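Local coordinates for nitrogenase molybdenum-iron protein alpha chain (Clostridium pasteurianum, PDB 4WES), which forms, with its beta-chain partner, the nitrogenase component that carries the iron-molybdenum cofactor and reduces dinitrogen to ammonia, at residues 214-219 and 263-268; 227-232 and 294-299; 257-262 and 284-289. All coordinates share one frame; numbering follows the deposited sequence.

All three contacts belong to one Rossmann-like unit, whose parallel sheet includes strands 209-215, 257-260 and 281-283. Contacts 1 and 3 meet at the carboxyl ends of the strands, where both touch the iron-molybdenum cluster; their centres are about 10 Å apart, and Gly214 O lies 3.0 Å from Cys262 N, a probable hydrogen bond. Contact 2 joins two helices farther from the cofactor, its centre about 18 Å from that of contact 1 and about 10 Å from that of contact 3. Helix 289-303 reaches contact 3 through Thr295 OG1, 2.9 Å from Asn285 N, and through Met299 CE, 3.6 Å from Leu259 CD1.

Contact 1 of 3, residues 214-219 and 263-268. With ICS (iron-sulfur-molybdenum cluster with interstitial carbon), chain F.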
loop_
_atom_site.group_PDB
_atom_site.type_symbol
_atom_site.label_atom_id
_atom_site.label_comp_id
_atom_site.label_asym_id
_atom_site.label_seq_id
_atom_site.Cartn_x
_atom_site.Cartn_y
_atom_site.Cartn_z
ATOM N N GLY A 214 9.806 14.831 -37.343
ATOM C CA GLY A 214 9.433 13.448 -37.067
ATOM C C GLY A 214 10.089 12.944 -35.800
ATOM O O GLY A 214 10.687 11.854 -35.755
ATOM N N GLU A 215 9.959 13.737 -34.759
ATOM C CA GLU A 215 10.482 13.429 -33.444
ATOM C C GLU A 215 9.456 13.902 -32.426
ATOM O O GLU A 215 9.059 15.079 -32.453
ATOM C CB GLU A 215 11.824 14.104 -33.216
ATOM C CG GLU A 215 12.280 14.077 -31.785
ATOM C CD GLU A 215 12.306 12.700 -31.161
ATOM O OE1 GLU A 215 11.917 12.581 -29.975
ATOM O OE2 GLU A 215 12.727 11.741 -31.861
ATOM N N TYR A 216 9.024 12.991 -31.536
ATOM C CA TYR A 216 7.824 13.227 -30.740
ATOM C C TYR A 216 8.081 13.273 -29.242
ATOM O O TYR A 216 7.171 13.284 -28.444
ATOM C CB TYR A 216 6.732 12.248 -31.171
ATOM C CG TYR A 216 6.500 12.348 -32.656
ATOM C CD1 TYR A 216 5.721 13.364 -33.182
ATOM C CD2 TYR A 216 7.095 11.469 -33.530
ATOM C CE1 TYR A 216 5.556 13.523 -34.531
ATOM C CE2 TYR A 216 6.921 11.595 -34.902
ATOM C CZ TYR A 216 6.149 12.620 -35.408
ATOM O OH TYR A 216 5.963 12.775 -36.767
ATOM N N ASN A 217 9.370 13.340 -28.862
ATOM C CA ASN A 217 9.764 13.448 -27.458
ATOM C C ASN A 217 9.223 12.329 -26.584
ATOM O O ASN A 217 8.877 12.538 -25.421
ATOM C CB ASN A 217 9.380 14.812 -26.851
ATOM C CG ASN A 217 10.203 15.142 -25.620
ATOM O OD1 ASN A 217 11.374 14.762 -25.526
ATOM N ND2 ASN A 217 9.629 15.885 -24.688
ATOM N N ILE A 218 9.197 11.108 -27.132
ATOM C CA ILE A 218 8.773 9.972 -26.322
ATOM C C ILE A 218 9.786 9.758 -25.208
ATOM O O ILE A 218 10.982 9.661 -25.452
ATOM C CB ILE A 218 8.630 8.716 -27.177
ATOM C CG1 ILE A 218 7.696 8.938 -28.393
ATOM C CG2 ILE A 218 8.169 7.543 -26.317
ATOM C CD1 ILE A 218 6.317 9.508 -28.075
ATOM N N GLY A 219 9.301 9.724 -23.974
ATOM C CA GLY A 219 10.186 9.543 -22.835
ATOM C C GLY A 219 11.261 10.591 -22.674
ATOM O O GLY A 219 12.248 10.329 -22.000
ATOM N N HIS A 263 11.469 8.969 -40.835
ATOM C CA HIS A 263 11.186 9.229 -42.236
ATOM C C HIS A 263 9.714 9.053 -42.577
ATOM O O HIS A 263 9.105 9.882 -43.269
ATOM C CB HIS A 263 12.054 8.336 -43.129
ATOM C CG HIS A 263 11.726 8.449 -44.578
ATOM N ND1 HIS A 263 10.914 7.545 -45.236
ATOM C CD2 HIS A 263 12.085 9.374 -45.509
ATOM C CE1 HIS A 263 10.798 7.919 -46.501
ATOM N NE2 HIS A 263 11.488 9.034 -46.696
ATOM N N ARG A 264 9.116 7.940 -42.147
ATOM C CA ARG A 264 7.793 7.597 -42.597
ATOM C C ARG A 264 6.767 8.687 -42.275
ATOM O O ARG A 264 5.936 9.036 -43.115
ATOM C CB ARG A 264 7.364 6.248 -41.954
ATOM C CG ARG A 264 5.991 5.741 -42.331
ATOM C CD ARG A 264 5.823 5.329 -43.778
ATOM N NE ARG A 264 5.537 6.440 -44.684
ATOM C CZ ARG A 264 6.128 6.696 -45.837
ATOM N NH1 ARG A 264 7.205 6.052 -46.238
ATOM N NH2 ARG A 264 5.655 7.696 -46.570
ATOM N N SER A 265 6.780 9.191 -41.027
ATOM C CA SER A 265 5.702 10.052 -40.608
ATOM C C SER A 265 5.818 11.486 -41.105
ATOM O O SER A 265 4.803 12.184 -41.142
ATOM C CB SER A 265 5.572 10.112 -39.081
ATOM O OG SER A 265 6.694 10.756 -38.481
ATOM N N ILE A 266 7.025 11.933 -41.488
ATOM C CA ILE A 266 7.244 13.363 -41.716
ATOM C C ILE A 266 7.862 13.684 -43.043
ATOM O O ILE A 266 8.086 14.875 -43.359
ATOM C CB ILE A 266 8.097 14.001 -40.562
ATOM C CG1 ILE A 266 7.708 15.447 -40.245
ATOM C CG2 ILE A 266 9.570 13.787 -40.800
ATOM C CD1 ILE A 266 6.287 15.608 -39.732
ATOM N N ASN A 267 8.211 12.676 -43.847
ATOM C CA ASN A 267 8.908 12.951 -45.100
ATOM C C ASN A 267 8.076 13.830 -46.034
ATOM O O ASN A 267 8.637 14.547 -46.863
ATOM C CB ASN A 267 9.404 11.691 -45.837
ATOM C CG ASN A 267 8.303 10.863 -46.486
ATOM O OD1 ASN A 267 8.172 10.908 -47.710
ATOM N ND2 ASN A 267 7.547 10.113 -45.698
ATOM N N TYR A 268 6.753 13.761 -45.904
ATOM C CA TYR A 268 5.865 14.594 -46.720
ATOM C C TYR A 268 6.224 16.081 -46.522
ATOM O O TYR A 268 6.468 16.822 -47.492
ATOM C CB TYR A 268 4.391 14.378 -46.363
ATOM C CG TYR A 268 4.017 12.913 -46.202
ATOM C CD1 TYR A 268 3.635 12.130 -47.281
ATOM C CD2 TYR A 268 4.017 12.327 -44.939
ATOM C CE1 TYR A 268 3.331 10.785 -47.106
ATOM C CE2 TYR A 268 3.721 11.000 -44.774
ATOM C CZ TYR A 268 3.358 10.234 -45.848
ATOM O OH TYR A 268 3.005 8.893 -45.710
HETATM FE FE1 ICS F . 7.540 7.458 -36.660
HETATM MO MO1 ICS F . 4.333 3.535 -31.894
HETATM FE FE2 ICS F . 5.223 6.350 -35.973
HETATM FE FE3 ICS F . 6.844 7.325 -34.084
HETATM FE FE4 ICS F . 7.529 5.148 -35.445
HETATM FE FE5 ICS F . 6.326 3.674 -33.699
HETATM FE FE6 ICS F . 4.055 4.913 -34.181
HETATM FE FE7 ICS F . 5.643 5.824 -32.348
HETATM C CX ICS F . 5.978 5.528 -34.321
HETATM S S1A ICS F . 6.638 5.524 -37.530
HETATM S S1B ICS F . 4.324 2.704 -34.080
HETATM S S2A ICS F . 5.793 8.534 -35.722
HETATM S S2B ICS F . 3.068 5.796 -35.918
HETATM S S3A ICS F . 8.144 3.075 -34.892
HETATM S S3B ICS F . 3.407 5.698 -32.205
HETATM S S4A ICS F . 8.916 6.890 -34.895
HETATM S S4B ICS F . 6.594 4.003 -31.501
HETATM S S5A ICS F . 6.566 7.778 -31.914
#
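Within the pocket of the iron-molybdenum cofactor, Tyr216, just past strand 209-215, meets Ser265 in the first turn of helix 263-277. Their hydroxyls, Tyr216 OH and Ser265 OG, are 2.7 Å apart in a hydrogen bond that either could donate. Ser265 OG lies at the edge of the phenol ring, in its plane; with chi1 at 67° it stands between its own backbone N and carbonyl carbon, turned to the tyrosine. Both residues also border the cluster sulfide S2A, which bridges three irons: Tyr216 CE2 comes within 3.4 Å of S2A, set obliquely to the ring, and Ser265 OG within 3.7 Å of the same sulfur. Tyrosine suits the place because its ring brings CE2 against the sulfide while the hydroxyl at its end reaches the helix.

Ligand sites at the carboxyl ends of parallel strands, beside the start of the next helix, are a hallmark of Rossmann-like folds, and here strand 209-215 neighbours strand 257-260, which leads into this helix. Ile218, farther along the loop, adds an aliphatic surface, its CG1 3.9 Å from S5A, the sulfide joining FE3 and FE7.

Behind the hydroxyl pair the packing is close. Ile266 sets CB, CG1 and CG2 against the bare backbone of Gly214, with CG2 3.6 Å from Gly214 N. The methyl leaves no room for a side chain at Gly214, whose positive phi (69°) also suits glycine. Ile266 CD1 comes within 4.1 Å of Tyr216 OH.

Contact 2 of 3, residues 227-232 and 294-299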
loop_
_atom_site.group_PDB
_atom_site.type_symbol
_atom_site.label_atom_id
_atom_site.label_comp_id
_atom_site.label_asym_id
_atom_site.label_seq_id
_atom_site.Cartn_x
_atom_site.Cartn_y
_atom_site.Cartn_z
ATOM N N ARG A 227 19.632 18.992 -25.875
ATOM C CA ARG A 227 20.718 19.306 -24.943
ATOM C C ARG A 227 22.056 19.309 -25.673
ATOM O O ARG A 227 22.876 20.238 -25.511
ATOM C CB ARG A 227 20.728 18.248 -23.828
ATOM C CG ARG A 227 21.783 18.481 -22.764
ATOM C CD ARG A 227 21.808 17.384 -21.730
ATOM N NE ARG A 227 22.242 16.109 -22.267
ATOM C CZ ARG A 227 23.504 15.773 -22.536
ATOM N NH1 ARG A 227 24.492 16.621 -22.262
ATOM N NH2 ARG A 227 23.791 14.615 -23.105
ATOM N N VAL A 228 22.285 18.267 -26.464
ATOM C CA VAL A 228 23.553 18.132 -27.184
ATOM C C VAL A 228 23.663 19.122 -28.331
ATOM O O VAL A 228 24.709 19.740 -28.533
ATOM C CB VAL A 228 23.783 16.672 -27.659
ATOM C CG1 VAL A 228 24.998 16.531 -28.511
ATOM C CG2 VAL A 228 23.946 15.822 -26.427
ATOM N N LEU A 229 22.586 19.309 -29.085
ATOM C CA LEU A 229 22.613 20.247 -30.211
ATOM C C LEU A 229 22.885 21.659 -29.716
ATOM O O LEU A 229 23.672 22.407 -30.337
ATOM C CB LEU A 229 21.286 20.186 -30.975
ATOM C CG LEU A 229 21.037 18.884 -31.726
ATOM C CD1 LEU A 229 19.613 18.822 -32.265
ATOM C CD2 LEU A 229 22.055 18.687 -32.820
ATOM N N GLU A 230 22.237 22.049 -28.626
ATOM C CA GLU A 230 22.438 23.389 -28.096
ATOM C C GLU A 230 23.857 23.559 -27.521
ATOM O O GLU A 230 24.436 24.666 -27.643
ATOM C CB GLU A 230 21.346 23.697 -27.055
ATOM C CG GLU A 230 20.000 23.867 -27.757
ATOM C CD GLU A 230 18.768 23.937 -26.862
ATOM O OE1 GLU A 230 17.694 24.300 -27.418
ATOM O OE2 GLU A 230 18.820 23.684 -25.631
ATOM N N LYS A 231 24.438 22.513 -26.937
ATOM C CA LYS A 231 25.829 22.587 -26.477
ATOM C C LYS A 231 26.801 22.868 -27.635
ATOM O O LYS A 231 27.772 23.614 -27.467
ATOM C CB LYS A 231 26.270 21.266 -25.816
ATOM C CG LYS A 231 25.973 21.083 -24.361
ATOM C CD LYS A 231 26.386 19.680 -23.911
ATOM C CE LYS A 231 27.879 19.570 -23.773
ATOM N NZ LYS A 231 28.220 18.387 -22.936
ATOM N N ILE A 232 26.523 22.299 -28.800
ATOM C CA ILE A 232 27.388 22.511 -29.947
ATOM C C ILE A 232 27.211 23.938 -30.491
ATOM O O ILE A 232 28.177 24.541 -31.028
ATOM C CB ILE A 232 27.105 21.454 -31.015
ATOM C CG1 ILE A 232 27.552 20.083 -30.493
ATOM C CG2 ILE A 232 27.806 21.812 -32.302
ATOM C CD1 ILE A 232 27.028 18.915 -31.291
ATOM N N GLU A 294 27.449 10.094 -36.292
ATOM C CA GLU A 294 27.338 10.274 -37.755
ATOM C C GLU A 294 26.422 11.465 -38.065
ATOM O O GLU A 294 26.741 12.282 -38.937
ATOM C CB GLU A 294 26.809 9.005 -38.429
ATOM C CG GLU A 294 26.556 9.141 -39.909
ATOM C CD GLU A 294 26.176 7.820 -40.562
ATOM O OE1 GLU A 294 25.338 7.082 -40.005
ATOM O OE2 GLU A 294 26.735 7.529 -41.637
ATOM N N THR A 295 25.297 11.556 -37.356
ATOM C CA THR A 295 24.356 12.655 -37.561
ATOM C C THR A 295 25.054 14.000 -37.312
ATOM O O THR A 295 24.952 14.929 -38.123
ATOM C CB THR A 295 23.170 12.511 -36.599
ATOM O OG1 THR A 295 22.430 11.323 -36.899
ATOM C CG2 THR A 295 22.254 13.724 -36.701
ATOM N N LEU A 296 25.716 14.132 -36.179
ATOM C CA LEU A 296 26.348 15.392 -35.819
ATOM C C LEU A 296 27.428 15.745 -36.828
ATOM O O LEU A 296 27.621 16.908 -37.187
ATOM C CB LEU A 296 26.923 15.323 -34.407
ATOM C CG LEU A 296 25.896 15.175 -33.283
ATOM C CD1 LEU A 296 26.630 14.983 -31.956
ATOM C CD2 LEU A 296 24.989 16.389 -33.214
ATOM N N ARG A 297 28.191 14.757 -37.282
ATOM C CA ARG A 297 29.222 15.005 -38.275
ATOM C C ARG A 297 28.628 15.388 -39.640
ATOM O O ARG A 297 29.157 16.264 -40.325
ATOM C CB ARG A 297 30.179 13.819 -38.366
ATOM C CG ARG A 297 31.076 13.725 -37.133
ATOM C CD ARG A 297 31.893 12.465 -37.088
ATOM N NE ARG A 297 32.805 12.556 -35.976
ATOM C CZ ARG A 297 33.476 11.528 -35.472
ATOM N NH1 ARG A 297 33.277 10.305 -35.946
ATOM N NH2 ARG A 297 34.315 11.729 -34.480
ATOM N N ASP A 298 27.495 14.802 -39.996
ATOM C CA ASP A 298 26.826 15.193 -41.246
ATOM C C ASP A 298 26.331 16.638 -41.171
ATOM O O ASP A 298 26.423 17.401 -42.140
ATOM C CB ASP A 298 25.632 14.278 -41.513
ATOM C CG ASP A 298 26.011 12.887 -42.018
ATOM O OD1 ASP A 298 27.137 12.695 -42.506
ATOM O OD2 ASP A 298 25.117 12.028 -42.018
ATOM N N MET A 299 25.766 16.990 -40.019
ATOM C CA MET A 299 25.258 18.345 -39.816
ATOM C C MET A 299 26.414 19.336 -39.935
ATOM O O MET A 299 26.303 20.375 -40.606
ATOM C CB MET A 299 24.630 18.491 -38.439
ATOM C CG MET A 299 23.346 17.733 -38.277
ATOM S SD MET A 299 22.736 17.835 -36.586
ATOM C CE MET A 299 22.275 19.564 -36.550
#
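Leu296 sets its forked end against Val228, Leu229 and Ile232, reaching across between two helices; the axes of these short segments are 12.3 Å apart at closest and lie at 36° to each other. At that separation the backbones stay well apart and side chains alone bridge the gap, chiefly the longer leucine, isoleucine and methionine. The tight part is the CD2 branch of Leu296, which lies 3.7 Å from Leu229 CD2 and 3.8 Å from Ile232 CD1. Leu229 CD2 is shared: Met299 comes to it at about a right angle, its chain bent at chi3 (69°), which places CE 3.8 Å from that methyl. Unbranched and flexible, methionine can fold its end onto a neighbour in this way.

The CD1 branch of Leu296 has longer contacts, 4.0 Å to Ile232 CD1 and 4.1 Å to Val228 CG1; the short valine brings only a methyl to the meeting. Val228 and Ile232 are covered in addition by Val315 of helix 306-334. Glu230 and Glu294 face solvent, as befits their charge, whereas Lys231 forms salt bridges to Glu318 and Glu319 of helix 306-334, and Arg297 to Glu313 of the same helix.

Beneath the apolar seam, Leu229 and Met299 both rest on Ile210 of strand 209-215. Two helices running in broadly the same direction, side by side over one face of a parallel sheet, are a helical layer of the kind that flanks the sheet in a Rossmann-like alpha/beta domain.

Contact 3 of 3, residues 257-262 and 284-289; sequences LNLVQC and CNFIGV. With ICS (iron-sulfur-molybdenum cluster with interstitial carbon), chain F.
The backbones of the two segments join at the ends of neighbouring parallel strands, where Cys284 N donates to Val260 O over 2.9 Å, nearly straight at 173° but from above the carbonyl plane. Just beyond, Gln261 takes over with both ends of its amide. Its CG is anti to the backbone N, and a bend at chi2 (64°) carries CD toward the 284-289 loop. There Gln261 OE1 accepts from Phe286 N at 2.9 Å, while Gln261 NE2 donates to Asn285 OD1 at 3.1 Å, the acceptor lying in the glutamine's amide plane. Glutamine suits this buried place because it offers an acceptor and a donor together, fixing which way its amide is turned.

Asn285 OD1 is gripped twice: Ile287 N, 3.0 Å away, reaches it from the face opposite to Gln261 NE2 and closes an Asx turn. Cys284 SG packs on the peptide between Val260 and Gln261, 3.4 Å from Gln261 N, a spot that suits a small, polarisable side chain. On the apolar side, Leu259 CD1 meets the edge of the Phe286 ring, 4.0 Å from CZ.

The chain then passes from Gln261 to Cys262, whose SG binds iron FE1 at 2.3 Å. Cys262 is also the N-cap of the following helix, so the ligand stands at the strand-to-helix turn, the usual place for a binding site in a Rossmann-like fold and here the cysteine attachment of the iron-molybdenum cofactor.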
loop_
_atom_site.group_PDB
_atom_site.type_symbol
_atom_site.label_atom_id
_atom_site.label_comp_id
_atom_site.label_asym_id
_atom_site.label_seq_id
_atom_site.Cartn_x
_atom_site.Cartn_y
_atom_site.Cartn_z
ATOM N N LEU A 257 18.244 23.948 -42.020
ATOM C CA LEU A 257 18.384 22.530 -42.285
ATOM C C LEU A 257 17.351 21.767 -41.493
ATOM O O LEU A 257 17.225 21.965 -40.280
ATOM C CB LEU A 257 19.805 22.048 -41.901
ATOM C CG LEU A 257 20.148 20.577 -42.218
ATOM C CD1 LEU A 257 20.151 20.309 -43.719
ATOM C CD2 LEU A 257 21.497 20.270 -41.597
ATOM N N ASN A 258 16.626 20.885 -42.194
ATOM C CA ASN A 258 15.699 19.953 -41.553
ATOM C C ASN A 258 16.389 18.605 -41.321
ATOM O O ASN A 258 17.068 18.078 -42.215
ATOM C CB ASN A 258 14.473 19.732 -42.445
ATOM C CG ASN A 258 13.429 20.814 -42.301
ATOM O OD1 ASN A 258 13.203 21.295 -41.199
ATOM N ND2 ASN A 258 12.699 21.087 -43.385
ATOM N N LEU A 259 16.206 18.068 -40.122
ATOM C CA LEU A 259 16.754 16.767 -39.745
ATOM C C LEU A 259 15.570 15.791 -39.659
ATOM O O LEU A 259 14.698 15.984 -38.837
ATOM C CB LEU A 259 17.458 16.849 -38.411
ATOM C CG LEU A 259 18.445 17.992 -38.192
ATOM C CD1 LEU A 259 19.026 17.944 -36.789
ATOM C CD2 LEU A 259 19.532 18.041 -39.224
ATOM N N VAL A 260 15.585 14.716 -40.413
ATOM C CA VAL A 260 14.461 13.786 -40.445
ATOM C C VAL A 260 14.796 12.541 -39.634
ATOM O O VAL A 260 15.599 11.707 -40.065
ATOM C CB VAL A 260 14.084 13.447 -41.896
ATOM C CG1 VAL A 260 13.054 12.336 -41.965
ATOM C CG2 VAL A 260 13.566 14.687 -42.622
ATOM N N GLN A 261 14.191 12.427 -38.455
ATOM C CA GLN A 261 14.390 11.269 -37.583
ATOM C C GLN A 261 13.455 10.125 -38.022
ATOM O O GLN A 261 13.932 9.109 -38.483
ATOM C CB GLN A 261 14.180 11.653 -36.106
ATOM C CG GLN A 261 14.323 10.497 -35.109
ATOM C CD GLN A 261 15.705 9.929 -35.069
ATOM O OE1 GLN A 261 16.684 10.681 -35.003
ATOM N NE2 GLN A 261 15.802 8.603 -35.054
ATOM N N CYS A 262 12.154 10.335 -37.910
ATOM C CA CYS A 262 11.196 9.380 -38.445
ATOM C C CYS A 262 10.889 9.721 -39.903
ATOM O O CYS A 262 10.144 10.682 -40.177
ATOM C CB CYS A 262 9.888 9.375 -37.653
ATOM S SG CYS A 262 8.730 8.264 -38.432
ATOM N N CYS A 284 18.507 11.906 -40.337
ATOM C CA CYS A 284 19.300 11.860 -39.106
ATOM C C CYS A 284 18.932 10.604 -38.307
ATOM O O CYS A 284 17.893 9.982 -38.531
ATOM C CB CYS A 284 19.059 13.084 -38.216
ATOM S SG CYS A 284 17.384 13.261 -37.544
ATOM N N ASN A 285 19.794 10.254 -37.364
ATOM C CA ASN A 285 19.428 9.236 -36.391
ATOM C C ASN A 285 20.131 9.536 -35.093
ATOM O O ASN A 285 21.327 9.290 -34.937
ATOM C CB ASN A 285 19.787 7.838 -36.879
ATOM C CG ASN A 285 19.319 6.798 -35.888
ATOM O OD1 ASN A 285 18.504 7.092 -35.035
ATOM N ND2 ASN A 285 19.812 5.569 -36.009
ATOM N N PHE A 286 19.356 10.032 -34.139
ATOM C CA PHE A 286 19.877 10.364 -32.819
ATOM C C PHE A 286 19.803 9.185 -31.835
ATOM O O PHE A 286 19.970 9.382 -30.641
ATOM C CB PHE A 286 19.157 11.582 -32.236
ATOM C CG PHE A 286 19.533 12.872 -32.893
ATOM C CD1 PHE A 286 18.733 13.449 -33.875
ATOM C CD2 PHE A 286 20.679 13.531 -32.508
ATOM C CE1 PHE A 286 19.123 14.644 -34.469
ATOM C CE2 PHE A 286 21.037 14.730 -33.096
ATOM C CZ PHE A 286 20.255 15.281 -34.078
ATOM N N ILE A 287 19.607 7.960 -32.336
ATOM C CA ILE A 287 19.599 6.793 -31.465
ATOM C C ILE A 287 20.873 5.964 -31.693
ATOM O O ILE A 287 21.228 5.624 -32.831
ATOM C CB ILE A 287 18.327 5.977 -31.710
ATOM C CG1 ILE A 287 17.104 6.858 -31.447
ATOM C CG2 ILE A 287 18.297 4.772 -30.799
ATOM C CD1 ILE A 287 15.820 6.415 -32.098
ATOM N N GLY A 288 21.586 5.698 -30.602
ATOM C CA GLY A 288 22.831 4.969 -30.626
ATOM C C GLY A 288 24.024 5.859 -30.789
ATOM O O GLY A 288 23.976 6.844 -31.531
ATOM N N VAL A 289 25.139 5.505 -30.176
ATOM C CA VAL A 289 26.351 6.337 -30.299
ATOM C C VAL A 289 26.716 6.511 -31.762
ATOM O O VAL A 289 27.001 7.624 -32.216
ATOM C CB VAL A 289 27.534 5.691 -29.553
ATOM C CG1 VAL A 289 28.827 6.446 -29.807
ATOM C CG2 VAL A 289 27.277 5.664 -28.050
HETATM FE FE1 ICS F . 7.540 7.458 -36.660
HETATM MO MO1 ICS F . 4.333 3.535 -31.894
HETATM FE FE2 ICS F . 5.223 6.350 -35.973
HETATM FE FE3 ICS F . 6.844 7.325 -34.084
HETATM FE FE4 ICS F . 7.529 5.148 -35.445
HETATM FE FE5 ICS F . 6.326 3.674 -33.699
HETATM FE FE6 ICS F . 4.055 4.913 -34.181
HETATM FE FE7 ICS F . 5.643 5.824 -32.348
HETATM C CX ICS F . 5.978 5.528 -34.321
HETATM S S1A ICS F . 6.638 5.524 -37.530
HETATM S S1B ICS F . 4.324 2.704 -34.080
HETATM S S2A ICS F . 5.793 8.534 -35.722
HETATM S S2B ICS F . 3.068 5.796 -35.918
HETATM S S3A ICS F . 8.144 3.075 -34.892
HETATM S S3B ICS F . 3.407 5.698 -32.205
HETATM S S4A ICS F . 8.916 6.890 -34.895
HETATM S S4B ICS F . 6.594 4.003 -31.501
HETATM S S5A ICS F . 6.566 7.778 -31.914
#